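Local coordinates for PEPTIDE N-myristoyltransferase (Saccharomyces cerevisiae, PDB 1IIC), which catalyses the transfer of the fourteen-carbon myristoyl group from myristoyl-CoA to the N-terminal glycine of protein substrates, at residues A[402-405]-A[406-410]; A[244-247]-A[248-252]; A[207-210]-A[211-214]; A[192-195]-A[196-200]. All blocks are in the same frame, centred on the assembly; numbering follows the deposited sequence.

Contact 1 (A[402-405]-A[406-410]); sequences GLNP and DNSND
Asn404 and Asn407 are the first and last residues of a type I beta turn, a local contact that folds the loop after strand 394-395 back on itself. Asn407 N closes the turn on Asn404 O at 2.9 Å. Beyond the turn the two arms run side by side: Asn404 N meets Ser408 O at 2.8 Å, and Asp410 N meets Gly402 O, so that Leu403 and Asn409 form a single antiparallel bridge. Pro405, at the second position, suits the turn because its ring already fixes phi near the required value.

Asp406 adds an Asx turn. With CG placed between its backbone N and carbonyl carbon (chi1 72°), its OD1 takes two bonds from Ser408: the backbone N arrives from above the carboxylate plane, while OG, 2.7 Å from OD1, lies on the syn lone pair. Ser408, short and hydroxylated, is well matched to this double grip. The Asn404 side chain lies between Asp406 and Asp410, its CB 3.4 Å from Asp406 OD1 and its amide crossing the Asp410 side chain at about a right angle. Shortening this residue to an alanine would probably strip the cover from Ser408 OG and open a gap beside Asp410 CB. The Asp410 carboxylate is itself held by the backbone N atoms of Lys412 and Arg413 through OD1, while Asn404 ND2 rests 3.4 Å from Asp410 CB.

Contact 2 (A[244-247]-A[248-252]); sequences KRYQ and SRFEL
Tyr246 and Arg249 meet at the C-terminal end of helix 236-247, where a type I beta turn from Gln247 to Phe250 leads the chain off the helix toward strand 252-254. The turn is closed by Phe250 N donating to Gln247 O at 2.9 Å. Within the turn, Ser248 folds its hydroxyl back so that OG donates to Arg245 O; the short hydroxyl side chain lets serine reach this carbonyl, three residues earlier in the helix.

Arg249 does most of the work. Its backbone N and its NE both bond Tyr246 O, from opposite faces of the carbonyl plane, NE at 3.0 Å and N at a longer 3.3 Å. Having CG between the backbone N and the carbonyl carbon (chi1 72°), and a bend at chi3, curls the chain back over the preceding turn and lays the guanidinium across the Tyr246 ring. The two planes are 29° apart, with Tyr246 CE2 3.4 Å above the centre of the guanidinium. NH2 also forms a salt bridge with Asp325, which helps to fix the group's rotation. A positive charge beside the carbonyl end of a helix is probably favourable electrostatically. A leucine in its place would probably leave Asp325 without its mate and Tyr246 O with one bond fewer.

Phe250, the last residue of the turn, adds a second ring oblique to the first, its CE1 3.6 Å from Tyr246 CE1. The apolar part of the arginine is used as well: CG of Arg249 sits 3.6 Å above the centre of the Phe250 ring.

Contact 3 (A[207-210]-A[211-214]); sequences GHTE and EDMI
Thr209 sets OG1 opposite its backbone N (chi1 175°), and Asp212 swings CG opposite its own carbonyl carbon (chi1 -60°), so that each side chain faces the backbone of the other's part of the chain. The carboxylate reaches back to the extended chain before the helix: Asp212 OD2 accepts from Thr209 N at 2.5 Å, a length shorter than expected and to be read with caution. In the other direction Thr209 OG1 takes a weak bond of 3.4 Å from Glu211 N, one of the amides that the first turn of a helix leaves without a carbonyl partner. Threonine and aspartate suit these places because both carry acceptors on short side chains, and the negative aspartate is probably favoured by the positive end of the helix dipole. After a weak bond from Met213 N to Thr209 O, Ile214 N bonds Glu210 O at 3.2 Å.

The neighbouring side chains close over this start. Met213, bent at chi2 and chi3, brings SD to 3.9 Å from His208 CD2, approaching the imidazole obliquely. His208 crosses the Asp212 carboxylate at about a right angle, and its CB is 3.4 Å from Asp212 OD2. Gly207 has a positive phi at which a side chain would collide with the carbonyl O of the residue before it, so glycine suits the place. Met213 also touches Leu204, Pro205 and Trp193, so helix 193-198 lies against this face. Thr209 at the N-cap and Asp212 three residues on thus form a capping box, the motif that opens helix 210-217.

Contact 4 (A[192-195]-A[196-200]); sequences NWKK and LYEVD
Tyr197 follows Trp193 outward from CB, the two side chains lying next to each other and pointing the same way. CB sits over one face of the indole, 3.7 Å from the centroid of the Trp193 six-membered ring and 15° off its normal, a CH-pi contact. CG comes 3.5 Å from Trp193 CH2, and CD2 stays almost as near to that carbon, whereas CD1 has drawn back to 4.0 Å. Farther along, the rings slide apart: their planes are 16° from parallel but barely overlap, and CE2 passes on to the carboxylate of Glu210. The end of the ring, with CZ and OH, leads away from Trp193 and meets none of its atoms. Both residues hold CG anti to the backbone N (chi1 -168° for Trp193), and one helical turn between them brings the flat groups side by side.

That turn belongs to the short helix 193-198, in which Tyr197 N bonds Trp193 O at 2.9 Å. Asn192 is its N-cap, its OD1 taking a weak bond from Lys195 N. On the exposed side Lys194 NZ and Glu198 OE2 form a long salt bridge of 3.6 Å, the opposite charges being one turn apart; Glu198 OE1 is also paired with Lys308. Lys195, fully extended, carries its amine away to Asp361. A Schellman motif ends the helix, with Asp200 at positive phi as C-prime residue and its N 2.9 Å from Tyr197 O.

How the contacts relate
Contacts 1, 2 and 4 are partly buried; contact 3 lies on the surface. Contacts 3 and 4 are the only pair that touch: helices 193-198 and 210-217 follow each other in the chain, and Trp193 packs with its CE2 3.4 Å from Met213 CB. Contact 3 starts a helix with a capping box; contact 4 holds a whole short helix, from N-cap asparagine to Schellman end. Contact 2 marks a helix end, and its two rings are buried while Arg249 is partly exposed. Contact 1 has no helix; backbone bonds and short polar side chains shape its turn. Contacts 2 and 4 lie on opposite sides of the chain's centre, their centres about 37 Å apart.

Contact 1 (A[402-405]-A[406-410])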
loop_
_atom_site.group_PDB
_atom_site.type_symbol
_atom_site.label_atom_id
_atom_site.label_comp_id
_atom_site.label_asym_id
_atom_site.label_seq_id
_atom_site.Cartn_x
_atom_site.Cartn_y
_atom_site.Cartn_z
ATOM N N GLY A 402 2.582 -14.699 -4.861
ATOM C CA GLY A 402 1.234 -15.190 -5.097
ATOM C C GLY A 402 0.866 -15.313 -6.568
ATOM O O GLY A 402 -0.314 -15.345 -6.926
ATOM N N LEU A 403 1.875 -15.393 -7.424
ATOM C CA LEU A 403 1.649 -15.510 -8.859
ATOM C C LEU A 403 2.312 -16.745 -9.443
ATOM O O LEU A 403 3.367 -17.183 -8.974
ATOM C CB LEU A 403 2.209 -14.281 -9.598
ATOM C CG LEU A 403 1.656 -12.875 -9.342
ATOM C CD1 LEU A 403 2.404 -11.870 -10.218
ATOM C CD2 LEU A 403 0.174 -12.831 -9.661
ATOM N N ASN A 404 1.678 -17.300 -10.468
ATOM C CA ASN A 404 2.211 -18.438 -11.190
ATOM C C ASN A 404 3.044 -17.785 -12.289
ATOM O O ASN A 404 2.928 -16.588 -12.525
ATOM C CB ASN A 404 1.085 -19.252 -11.827
ATOM C CG ASN A 404 0.321 -20.083 -10.817
ATOM O OD1 ASN A 404 -0.906 -20.188 -10.886
ATOM N ND2 ASN A 404 1.042 -20.695 -9.883
ATOM N N PRO A 405 3.895 -18.558 -12.971
ATOM C CA PRO A 405 4.713 -17.977 -14.035
ATOM C C PRO A 405 3.902 -17.280 -15.128
ATOM O O PRO A 405 4.374 -16.324 -15.752
ATOM C CB PRO A 405 5.492 -19.181 -14.559
ATOM C CG PRO A 405 5.701 -20.008 -13.297
ATOM C CD PRO A 405 4.344 -19.925 -12.634
ATOM N N ASP A 406 2.679 -17.754 -15.361
ATOM C CA ASP A 406 1.833 -17.170 -16.391
ATOM C C ASP A 406 1.020 -15.991 -15.866
ATOM O O ASP A 406 0.105 -15.512 -16.536
ATOM C CB ASP A 406 0.888 -18.235 -16.960
ATOM C CG ASP A 406 -0.215 -18.632 -15.985
ATOM O OD1 ASP A 406 -0.193 -18.199 -14.809
ATOM O OD2 ASP A 406 -1.107 -19.389 -16.399
ATOM N N ASN A 407 1.356 -15.535 -14.664
ATOM C CA ASN A 407 0.678 -14.411 -14.037
ATOM C C ASN A 407 -0.673 -14.705 -13.408
ATOM O O ASN A 407 -1.345 -13.786 -12.962
ATOM C CB ASN A 407 0.521 -13.255 -15.025
ATOM C CG ASN A 407 1.847 -12.677 -15.450
ATOM O OD1 ASN A 407 2.752 -12.522 -14.634
ATOM N ND2 ASN A 407 1.967 -12.340 -16.728
ATOM N N SER A 408 -1.090 -15.965 -13.376
ATOM C CA SER A 408 -2.373 -16.292 -12.751
ATOM C C SER A 408 -2.106 -16.427 -11.250
ATOM O O SER A 408 -0.952 -16.531 -10.835
ATOM C CB SER A 408 -2.948 -17.598 -13.324
ATOM O OG SER A 408 -2.152 -18.722 -12.994
ATOM N N ASN A 409 -3.156 -16.421 -10.433
ATOM C CA ASN A 409 -2.981 -16.517 -8.976
ATOM C C ASN A 409 -2.481 -17.884 -8.504
ATOM O O ASN A 409 -3.052 -18.921 -8.865
ATOM C CB ASN A 409 -4.294 -16.201 -8.249
ATOM C CG ASN A 409 -4.778 -14.772 -8.477
ATOM O OD1 ASN A 409 -3.985 -13.847 -8.645
ATOM N ND2 ASN A 409 -6.095 -14.587 -8.453
ATOM N N ASP A 410 -1.419 -17.899 -7.703
ATOM C CA ASP A 410 -0.922 -19.177 -7.198
ATOM C C ASP A 410 -1.692 -19.470 -5.918
ATOM O O ASP A 410 -1.326 -19.018 -4.831
ATOM C CB ASP A 410 0.579 -19.127 -6.897
ATOM C CG ASP A 410 1.133 -20.486 -6.462
ATOM O OD1 ASP A 410 0.428 -21.220 -5.736
ATOM O OD2 ASP A 410 2.276 -20.820 -6.839
#

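Contact 2 (A[244-247]-A[248-252])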
loop_
_atom_site.group_PDB
_atom_site.type_symbol
_atom_site.label_atom_id
_atom_site.label_comp_id
_atom_site.label_asym_id
_atom_site.label_seq_id
_atom_site.Cartn_x
_atom_site.Cartn_y
_atom_site.Cartn_z
ATOM N N LYS A 244 -0.493 -9.855 14.982
ATOM C CA LYS A 244 0.912 -10.238 15.048
ATOM C C LYS A 244 1.084 -11.738 14.871
ATOM O O LYS A 244 1.992 -12.201 14.180
ATOM C CB LYS A 244 1.505 -9.817 16.399
ATOM C CG LYS A 244 2.874 -10.414 16.683
ATOM C CD LYS A 244 3.436 -9.960 18.034
ATOM C CE LYS A 244 4.797 -10.610 18.302
ATOM N NZ LYS A 244 5.430 -10.147 19.578
ATOM N N ARG A 245 0.204 -12.496 15.513
ATOM C CA ARG A 245 0.260 -13.940 15.451
ATOM C C ARG A 245 0.060 -14.412 14.013
ATOM O O ARG A 245 0.870 -15.174 13.477
ATOM C CB ARG A 245 -0.822 -14.528 16.357
ATOM C CG ARG A 245 -0.411 -15.772 17.099
ATOM C CD ARG A 245 -0.149 -16.935 16.164
ATOM N NE ARG A 245 -0.941 -18.099 16.545
ATOM C CZ ARG A 245 -0.934 -18.640 17.756
ATOM N NH1 ARG A 245 -0.167 -18.118 18.707
ATOM N NH2 ARG A 245 -1.704 -19.689 18.024
ATOM N N TYR A 246 -1.023 -13.954 13.393
ATOM C CA TYR A 246 -1.326 -14.332 12.015
ATOM C C TYR A 246 -0.187 -13.931 11.063
ATOM O O TYR A 246 0.299 -14.760 10.300
ATOM C CB TYR A 246 -2.659 -13.699 11.584
ATOM C CG TYR A 246 -2.999 -13.922 10.132
ATOM C CD1 TYR A 246 -2.720 -12.950 9.177
ATOM C CD2 TYR A 246 -3.517 -15.138 9.699
ATOM C CE1 TYR A 246 -2.938 -13.183 7.826
ATOM C CE2 TYR A 246 -3.734 -15.383 8.352
ATOM C CZ TYR A 246 -3.439 -14.400 7.419
ATOM O OH TYR A 246 -3.628 -14.638 6.085
ATOM N N GLN A 247 0.239 -12.668 11.154
ATOM C CA GLN A 247 1.319 -12.069 10.350
ATOM C C GLN A 247 2.654 -12.783 10.374
ATOM O O GLN A 247 3.428 -12.696 9.410
ATOM C CB GLN A 247 1.626 -10.657 10.838
ATOM C CG GLN A 247 0.974 -9.553 10.093
ATOM C CD GLN A 247 1.936 -8.408 9.862
ATOM O OE1 GLN A 247 2.679 -7.998 10.761
ATOM N NE2 GLN A 247 1.927 -7.886 8.658
ATOM N N SER A 248 2.954 -13.417 11.506
ATOM C CA SER A 248 4.219 -14.109 11.689
ATOM C C SER A 248 4.474 -15.166 10.633
ATOM O O SER A 248 5.598 -15.629 10.486
ATOM C CB SER A 248 4.278 -14.753 13.079
ATOM O OG SER A 248 3.320 -15.795 13.195
ATOM N N ARG A 249 3.438 -15.544 9.888
ATOM C CA ARG A 249 3.596 -16.559 8.848
ATOM C C ARG A 249 4.314 -16.003 7.616
ATOM O O ARG A 249 4.969 -16.739 6.883
ATOM C CB ARG A 249 2.228 -17.094 8.421
ATOM C CG ARG A 249 1.396 -16.113 7.598
ATOM C CD ARG A 249 0.014 -16.696 7.356
ATOM N NE ARG A 249 -0.597 -17.095 8.624
ATOM C CZ ARG A 249 -1.594 -17.962 8.737
ATOM N NH1 ARG A 249 -2.105 -18.535 7.658
ATOM N NH2 ARG A 249 -2.076 -18.258 9.935
ATOM N N PHE A 250 4.178 -14.701 7.390
ATOM C CA PHE A 250 4.793 -14.060 6.233
ATOM C C PHE A 250 6.292 -13.798 6.450
ATOM O O PHE A 250 6.770 -13.767 7.590
ATOM C CB PHE A 250 4.037 -12.756 5.926
ATOM C CG PHE A 250 2.547 -12.951 5.712
ATOM C CD1 PHE A 250 1.617 -12.268 6.499
ATOM C CD2 PHE A 250 2.079 -13.834 4.743
ATOM C CE1 PHE A 250 0.233 -12.466 6.326
ATOM C CE2 PHE A 250 0.711 -14.041 4.558
ATOM C CZ PHE A 250 -0.218 -13.362 5.345
ATOM N N GLU A 251 7.038 -13.621 5.362
ATOM C CA GLU A 251 8.470 -13.376 5.467
ATOM C C GLU A 251 8.843 -11.900 5.426
ATOM O O GLU A 251 9.928 -11.522 5.870
ATOM C CB GLU A 251 9.213 -14.157 4.378
ATOM C CG GLU A 251 9.094 -15.681 4.540
ATOM C CD GLU A 251 9.791 -16.449 3.436
ATOM O OE1 GLU A 251 9.859 -15.930 2.310
ATOM O OE2 GLU A 251 10.256 -17.581 3.680
ATOM N N LEU A 252 7.948 -11.065 4.901
ATOM C CA LEU A 252 8.182 -9.614 4.835
ATOM C C LEU A 252 6.993 -8.897 5.472
ATOM O O LEU A 252 5.890 -8.887 4.917
ATOM C CB LEU A 252 8.335 -9.143 3.387
ATOM C CG LEU A 252 8.621 -7.643 3.233
ATOM C CD1 LEU A 252 9.972 -7.308 3.867
ATOM C CD2 LEU A 252 8.623 -7.263 1.756
#

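Contact 3 (A[207-210]-A[211-214])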
loop_
_atom_site.group_PDB
_atom_site.type_symbol
_atom_site.label_atom_id
_atom_site.label_comp_id
_atom_site.label_asym_id
_atom_site.label_seq_id
_atom_site.Cartn_x
_atom_site.Cartn_y
_atom_site.Cartn_z
ATOM N N GLY A 207 -20.675 -10.867 -26.173
ATOM C CA GLY A 207 -21.602 -11.908 -25.781
ATOM C C GLY A 207 -22.355 -11.594 -24.506
ATOM O O GLY A 207 -23.332 -12.264 -24.180
ATOM N N HIS A 208 -21.904 -10.578 -23.775
ATOM C CA HIS A 208 -22.566 -10.197 -22.531
ATOM C C HIS A 208 -23.348 -8.895 -22.629
ATOM O O HIS A 208 -22.942 -7.959 -23.322
ATOM C CB HIS A 208 -21.553 -10.052 -21.392
ATOM C CG HIS A 208 -20.971 -11.345 -20.923
ATOM N ND1 HIS A 208 -19.997 -12.022 -21.623
ATOM C CD2 HIS A 208 -21.223 -12.084 -19.817
ATOM C CE1 HIS A 208 -19.672 -13.121 -20.966
ATOM N NE2 HIS A 208 -20.401 -13.182 -19.869
ATOM N N THR A 209 -24.471 -8.843 -21.923
ATOM C CA THR A 209 -25.287 -7.645 -21.886
ATOM C C THR A 209 -24.893 -6.917 -20.607
ATOM O O THR A 209 -24.297 -7.518 -19.709
ATOM C CB THR A 209 -26.790 -7.970 -21.829
ATOM O OG1 THR A 209 -27.528 -6.751 -21.678
ATOM C CG2 THR A 209 -27.100 -8.876 -20.657
ATOM N N GLU A 210 -25.216 -5.630 -20.519
ATOM C CA GLU A 210 -24.879 -4.875 -19.325
ATOM C C GLU A 210 -25.635 -5.464 -18.144
ATOM O O GLU A 210 -25.256 -5.285 -16.992
ATOM C CB GLU A 210 -25.232 -3.392 -19.505
ATOM C CG GLU A 210 -24.177 -2.599 -20.271
ATOM C CD GLU A 210 -24.494 -1.116 -20.371
ATOM O OE1 GLU A 210 -24.869 -0.515 -19.341
ATOM O OE2 GLU A 210 -24.348 -0.549 -21.481
ATOM N N GLU A 211 -26.709 -6.185 -18.443
ATOM C CA GLU A 211 -27.516 -6.803 -17.407
ATOM C C GLU A 211 -26.831 -8.034 -16.828
ATOM O O GLU A 211 -26.961 -8.307 -15.639
ATOM C CB GLU A 211 -28.889 -7.180 -17.963
ATOM C CG GLU A 211 -29.680 -5.991 -18.504
ATOM C CD GLU A 211 -31.119 -6.344 -18.831
ATOM O OE1 GLU A 211 -31.808 -6.905 -17.944
ATOM O OE2 GLU A 211 -31.562 -6.058 -19.968
ATOM N N ASP A 212 -26.108 -8.776 -17.665
ATOM C CA ASP A 212 -25.393 -9.971 -17.207
ATOM C C ASP A 212 -24.434 -9.553 -16.119
ATOM O O ASP A 212 -24.426 -10.104 -15.023
ATOM C CB ASP A 212 -24.531 -10.595 -18.313
ATOM C CG ASP A 212 -25.326 -11.028 -19.505
ATOM O OD1 ASP A 212 -26.476 -11.488 -19.330
ATOM O OD2 ASP A 212 -24.790 -10.925 -20.626
ATOM N N MET A 213 -23.619 -8.566 -16.472
ATOM C CA MET A 213 -22.581 -8.012 -15.621
ATOM C C MET A 213 -23.079 -7.467 -14.293
ATOM O O MET A 213 -22.518 -7.769 -13.242
ATOM C CB MET A 213 -21.846 -6.922 -16.397
ATOM C CG MET A 213 -21.417 -7.370 -17.796
ATOM S SD MET A 213 -20.319 -8.821 -17.799
ATOM C CE MET A 213 -18.769 -8.056 -17.294
ATOM N N ILE A 214 -24.127 -6.658 -14.341
ATOM C CA ILE A 214 -24.698 -6.079 -13.136
ATOM C C ILE A 214 -25.168 -7.170 -12.175
ATOM O O ILE A 214 -24.869 -7.126 -10.984
ATOM C CB ILE A 214 -25.876 -5.157 -13.498
ATOM C CG1 ILE A 214 -25.352 -3.945 -14.281
ATOM C CG2 ILE A 214 -26.614 -4.726 -12.243
ATOM C CD1 ILE A 214 -26.440 -3.023 -14.817
#

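Contact 4 (A[192-195]-A[196-200])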
loop_
_atom_site.group_PDB
_atom_site.type_symbol
_atom_site.label_atom_id
_atom_site.label_comp_id
_atom_site.label_asym_id
_atom_site.label_seq_id
_atom_site.Cartn_x
_atom_site.Cartn_y
_atom_site.Cartn_z
ATOM N N ASN A 192 -19.651 -1.413 -8.068
ATOM C CA ASN A 192 -20.653 -0.643 -8.783
ATOM C C ASN A 192 -20.342 -0.814 -10.271
ATOM O O ASN A 192 -19.813 0.096 -10.909
ATOM C CB ASN A 192 -20.535 0.824 -8.394
ATOM C CG ASN A 192 -21.755 1.618 -8.778
ATOM O OD1 ASN A 192 -22.305 1.443 -9.865
ATOM N ND2 ASN A 192 -22.189 2.502 -7.886
ATOM N N TRP A 193 -20.673 -1.976 -10.830
ATOM C CA TRP A 193 -20.362 -2.231 -12.237
ATOM C C TRP A 193 -20.842 -1.170 -13.208
ATOM O O TRP A 193 -20.044 -0.605 -13.956
ATOM C CB TRP A 193 -20.915 -3.577 -12.712
ATOM C CG TRP A 193 -20.349 -3.951 -14.062
ATOM C CD1 TRP A 193 -19.173 -4.602 -14.299
ATOM C CD2 TRP A 193 -20.876 -3.602 -15.352
ATOM N NE1 TRP A 193 -18.932 -4.677 -15.648
ATOM C CE2 TRP A 193 -19.961 -4.072 -16.319
ATOM C CE3 TRP A 193 -22.032 -2.933 -15.784
ATOM C CZ2 TRP A 193 -20.163 -3.899 -17.697
ATOM C CZ3 TRP A 193 -22.234 -2.759 -17.160
ATOM C CH2 TRP A 193 -21.303 -3.243 -18.096
ATOM N N LYS A 194 -22.143 -0.908 -13.215
ATOM C CA LYS A 194 -22.707 0.066 -14.137
ATOM C C LYS A 194 -21.905 1.362 -14.207
ATOM O O LYS A 194 -21.618 1.850 -15.291
ATOM C CB LYS A 194 -24.164 0.358 -13.779
ATOM C CG LYS A 194 -24.912 1.110 -14.873
ATOM C CD LYS A 194 -26.396 1.261 -14.550
ATOM C CE LYS A 194 -27.124 1.987 -15.671
ATOM N NZ LYS A 194 -26.990 1.261 -16.966
ATOM N N LYS A 195 -21.531 1.915 -13.057
ATOM C CA LYS A 195 -20.752 3.154 -13.033
ATOM C C LYS A 195 -19.322 2.956 -13.528
ATOM O O LYS A 195 -18.784 3.817 -14.218
ATOM C CB LYS A 195 -20.723 3.746 -11.622
ATOM C CG LYS A 195 -19.837 4.977 -11.467
ATOM C CD LYS A 195 -19.849 5.491 -10.031
ATOM C CE LYS A 195 -18.969 6.713 -9.857
ATOM N NZ LYS A 195 -18.949 7.237 -8.441
ATOM N N LEU A 196 -18.692 1.843 -13.160
ATOM C CA LEU A 196 -17.326 1.580 -13.613
ATOM C C LEU A 196 -17.300 1.545 -15.139
ATOM O O LEU A 196 -16.385 2.071 -15.777
ATOM C CB LEU A 196 -16.821 0.235 -13.076
ATOM C CG LEU A 196 -16.471 0.175 -11.588
ATOM C CD1 LEU A 196 -16.115 -1.262 -11.198
ATOM C CD2 LEU A 196 -15.297 1.113 -11.302
ATOM N N TYR A 197 -18.317 0.918 -15.718
ATOM C CA TYR A 197 -18.403 0.807 -17.161
ATOM C C TYR A 197 -18.597 2.172 -17.814
ATOM O O TYR A 197 -17.898 2.513 -18.768
ATOM C CB TYR A 197 -19.552 -0.112 -17.545
ATOM C CG TYR A 197 -19.685 -0.319 -19.033
ATOM C CD1 TYR A 197 -18.625 -0.814 -19.779
ATOM C CD2 TYR A 197 -20.879 -0.035 -19.690
ATOM C CE1 TYR A 197 -18.751 -1.021 -21.155
ATOM C CE2 TYR A 197 -21.015 -0.241 -21.060
ATOM C CZ TYR A 197 -19.952 -0.734 -21.786
ATOM O OH TYR A 197 -20.106 -0.935 -23.141
ATOM N N GLU A 198 -19.538 2.953 -17.297
ATOM C CA GLU A 198 -19.802 4.274 -17.844
ATOM C C GLU A 198 -18.628 5.254 -17.738
ATOM O O GLU A 198 -18.522 6.175 -18.549
ATOM C CB GLU A 198 -21.062 4.858 -17.204
ATOM C CG GLU A 198 -22.334 4.460 -17.956
ATOM C CD GLU A 198 -23.615 4.748 -17.191
ATOM O OE1 GLU A 198 -23.737 5.841 -16.599
ATOM O OE2 GLU A 198 -24.512 3.878 -17.196
ATOM N N VAL A 199 -17.749 5.068 -16.751
ATOM C CA VAL A 199 -16.583 5.947 -16.611
ATOM C C VAL A 199 -15.377 5.232 -17.211
ATOM O O VAL A 199 -14.223 5.574 -16.947
ATOM C CB VAL A 199 -16.282 6.295 -15.136
ATOM C CG1 VAL A 199 -17.503 6.950 -14.502
ATOM C CG2 VAL A 199 -15.852 5.043 -14.374
ATOM N N ASP A 200 -15.681 4.213 -18.005
ATOM C CA ASP A 200 -14.691 3.419 -18.713
ATOM C C ASP A 200 -13.591 2.755 -17.880
ATOM O O ASP A 200 -12.431 2.725 -18.292
ATOM C CB ASP A 200 -14.064 4.274 -19.816
ATOM C CG ASP A 200 -13.435 3.439 -20.907
ATOM O OD1 ASP A 200 -14.066 2.434 -21.306
ATOM O OD2 ASP A 200 -12.325 3.790 -21.374
#